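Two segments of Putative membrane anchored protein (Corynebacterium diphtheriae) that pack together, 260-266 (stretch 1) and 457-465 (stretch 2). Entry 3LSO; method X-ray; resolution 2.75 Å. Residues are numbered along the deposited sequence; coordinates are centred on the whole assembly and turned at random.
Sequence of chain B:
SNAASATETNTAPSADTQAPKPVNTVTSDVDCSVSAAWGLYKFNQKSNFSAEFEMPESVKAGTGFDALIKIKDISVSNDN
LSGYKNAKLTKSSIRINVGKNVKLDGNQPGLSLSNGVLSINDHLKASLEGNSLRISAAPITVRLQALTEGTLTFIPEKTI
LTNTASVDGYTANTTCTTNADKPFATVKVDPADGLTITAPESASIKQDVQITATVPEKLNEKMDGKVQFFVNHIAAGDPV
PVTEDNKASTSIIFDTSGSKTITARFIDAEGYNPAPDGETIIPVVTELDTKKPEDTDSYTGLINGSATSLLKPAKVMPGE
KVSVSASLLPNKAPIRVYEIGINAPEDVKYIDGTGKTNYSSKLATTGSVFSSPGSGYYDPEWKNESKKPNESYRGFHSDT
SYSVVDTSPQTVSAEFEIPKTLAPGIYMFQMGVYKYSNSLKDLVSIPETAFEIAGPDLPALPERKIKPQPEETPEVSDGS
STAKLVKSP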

# COMPACT_ATOMS: atom_id res chain seq x y z
N LYS B 260 -6.93 -15.78 -7.30
CA LYS B 260 -6.63 -15.28 -8.61
C LYS B 260 -5.75 -14.05 -8.50
O LYS B 260 -5.97 -13.19 -7.65
CB LYS B 260 -7.93 -14.99 -9.34
CG LYS B 260 -8.88 -16.19 -9.31
CD LYS B 260 -8.55 -17.20 -10.39
CE LYS B 260 -9.39 -18.43 -10.27
NZ LYS B 260 -8.86 -19.54 -11.11
N THR B 261 -4.71 -13.98 -9.33
CA THR B 261 -3.76 -12.87 -9.32
C THR B 261 -4.10 -11.94 -10.46
O THR B 261 -4.05 -12.32 -11.63
CB THR B 261 -2.34 -13.37 -9.49
OG1 THR B 261 -1.96 -14.14 -8.34
CG2 THR B 261 -1.41 -12.24 -9.56
N ILE B 262 -4.49 -10.72 -10.12
CA ILE B 262 -4.81 -9.73 -11.12
C ILE B 262 -3.62 -8.80 -11.22
O ILE B 262 -3.07 -8.33 -10.20
CB ILE B 262 -6.06 -8.93 -10.75
CG1 ILE B 262 -7.20 -9.87 -10.32
CG2 ILE B 262 -6.50 -8.04 -11.90
CD1 ILE B 262 -7.59 -10.92 -11.38
N THR B 263 -3.21 -8.54 -12.47
CA THR B 263 -2.11 -7.64 -12.73
C THR B 263 -2.58 -6.60 -13.72
O THR B 263 -3.31 -6.92 -14.68
CB THR B 263 -0.89 -8.40 -13.25
OG1 THR B 263 -0.55 -9.44 -12.31
CG2 THR B 263 0.30 -7.46 -13.38
N ALA B 264 -2.22 -5.34 -13.45
CA ALA B 264 -2.52 -4.22 -14.35
C ALA B 264 -1.21 -3.64 -14.80
O ALA B 264 -0.28 -3.45 -13.98
CB ALA B 264 -3.34 -3.16 -13.63
N ARG B 265 -1.12 -3.36 -16.10
CA ARG B 265 0.11 -2.90 -16.72
C ARG B 265 -0.20 -1.73 -17.64
O ARG B 265 -1.07 -1.83 -18.50
CB ARG B 265 0.76 -4.03 -17.51
CG ARG B 265 1.83 -3.55 -18.47
CD ARG B 265 2.71 -4.67 -18.99
NE ARG B 265 3.58 -5.16 -17.94
CZ ARG B 265 4.34 -6.25 -18.05
NH1 ARG B 265 4.35 -6.94 -19.17
NH2 ARG B 265 5.10 -6.63 -17.03
N PHE B 266 0.52 -0.62 -17.44
CA PHE B 266 0.35 0.57 -18.28
C PHE B 266 1.10 0.45 -19.61
O PHE B 266 2.29 0.11 -19.64
CB PHE B 266 0.75 1.84 -17.52
CG PHE B 266 0.39 3.12 -18.23
CD1 PHE B 266 -0.94 3.51 -18.35
CD2 PHE B 266 1.38 3.94 -18.76
CE1 PHE B 266 -1.29 4.71 -19.01
CE2 PHE B 266 1.05 5.15 -19.41
CZ PHE B 266 -0.29 5.53 -19.53
N ASP B 457 1.36 -23.61 -10.83
CA ASP B 457 2.16 -22.40 -10.70
C ASP B 457 1.79 -21.41 -11.80
O ASP B 457 1.35 -21.81 -12.89
CB ASP B 457 3.67 -22.72 -10.78
CG ASP B 457 4.16 -23.62 -9.64
OD1 ASP B 457 3.34 -24.09 -8.80
OD2 ASP B 457 5.40 -23.84 -9.59
N LEU B 458 1.97 -20.13 -11.52
CA LEU B 458 1.79 -19.08 -12.52
C LEU B 458 3.00 -19.02 -13.45
O LEU B 458 4.13 -19.20 -12.99
CB LEU B 458 1.66 -17.72 -11.84
CG LEU B 458 0.42 -17.36 -11.03
CD1 LEU B 458 0.29 -18.24 -9.78
CD2 LEU B 458 0.48 -15.89 -10.66
N PRO B 459 2.77 -18.76 -14.76
CA PRO B 459 3.90 -18.45 -15.62
C PRO B 459 4.42 -17.09 -15.21
O PRO B 459 3.78 -16.40 -14.43
CB PRO B 459 3.29 -18.37 -17.02
CG PRO B 459 1.93 -19.02 -16.89
CD PRO B 459 1.50 -18.72 -15.50
N ALA B 460 5.59 -16.71 -15.70
CA ALA B 460 6.05 -15.36 -15.45
C ALA B 460 5.27 -14.43 -16.36
O ALA B 460 4.94 -14.80 -17.49
CB ALA B 460 7.54 -15.24 -15.71
N LEU B 461 4.98 -13.24 -15.86
CA LEU B 461 4.59 -12.15 -16.72
C LEU B 461 5.67 -11.90 -17.78
O LEU B 461 6.85 -11.89 -17.45
CB LEU B 461 4.44 -10.87 -15.91
CG LEU B 461 3.19 -10.62 -15.11
CD1 LEU B 461 3.39 -9.32 -14.37
CD2 LEU B 461 1.99 -10.54 -16.04
N PRO B 462 5.25 -11.69 -19.04
CA PRO B 462 6.16 -11.21 -20.09
C PRO B 462 6.89 -9.93 -19.68
O PRO B 462 6.27 -8.98 -19.19
CB PRO B 462 5.22 -10.91 -21.28
CG PRO B 462 3.80 -11.11 -20.75
CD PRO B 462 3.93 -12.04 -19.59
N GLU B 463 8.21 -9.92 -19.87
CA GLU B 463 9.07 -8.78 -19.54
C GLU B 463 8.43 -7.47 -20.02
O GLU B 463 7.85 -7.43 -21.11
CB GLU B 463 10.48 -8.96 -20.14
N ARG B 464 8.50 -6.42 -19.20
CA ARG B 464 8.03 -5.10 -19.65
C ARG B 464 9.04 -4.42 -20.59
O ARG B 464 10.23 -4.73 -20.55
CB ARG B 464 7.66 -4.22 -18.45
CG ARG B 464 8.54 -4.36 -17.22
CD ARG B 464 7.85 -3.73 -16.01
NE ARG B 464 7.58 -2.30 -16.19
CZ ARG B 464 8.39 -1.33 -15.78
NH1 ARG B 464 9.53 -1.60 -15.17
NH2 ARG B 464 8.06 -0.06 -15.99
N LYS B 465 8.55 -3.53 -21.45
CA LYS B 465 9.41 -2.81 -22.41
C LYS B 465 9.62 -1.35 -22.00
O LYS B 465 8.64 -0.61 -21.82
CB LYS B 465 8.84 -2.92 -23.83

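Stretch 1 is a β-strand, and alternation of its side chains decides what meets the second segment: Thr-261, Thr-263 and Arg-265 point toward it, while the residues between them make no contact. Stretch 2 has no regular secondary structure, yet it runs in nearly the same direction, 10° apart end to end. Its backbone stays about 9 Å from the strand, with CA atoms 8.9 Å apart for Thr-261 and Leu-458 and 8.7 Å for Arg-265 and Arg-464. That spacing is too wide for backbone pairing, so side chains bridge the gap.

The one polar link is made by Arg-265, whose long side chain can reach across to the other main chain. Its NH1 donates to the carbonyl O of Pro-462 at 2.8 Å, with a nearly straight N-H...O angle of 166°. Arg-265 NH2 adds a weak bond to the same Pro-462 O, 3.4 Å away and bent to 132°. The carbonyl lies at the edge of the guanidinium, near its plane, where the N-H groups point. A proline nitrogen in a peptide has no hydrogen to donate, but its carbonyl remains a good acceptor. NE and NH2 of Arg-265 also hydrogen-bond elsewhere in the structure, so all three guanidinium nitrogens are engaged. One guanidinium face is covered by Arg-464, whose CB lies 3.8 Å from Arg-265 NH2; this is aliphatic packing against a flat group.

The remaining contacts are largely apolar. Thr-263 turns its methyl to Leu-461, CG2 to CD1 at 3.7 Å, while its OG1 is satisfied elsewhere in the structure. Threonine suits this position because it offers both a methyl and a hydroxyl. At Thr-261, OG1 lies 3.8 Å from Leu-458 CD2, a van der Waals contact, since a methyl carbon cannot accept a hydrogen bond.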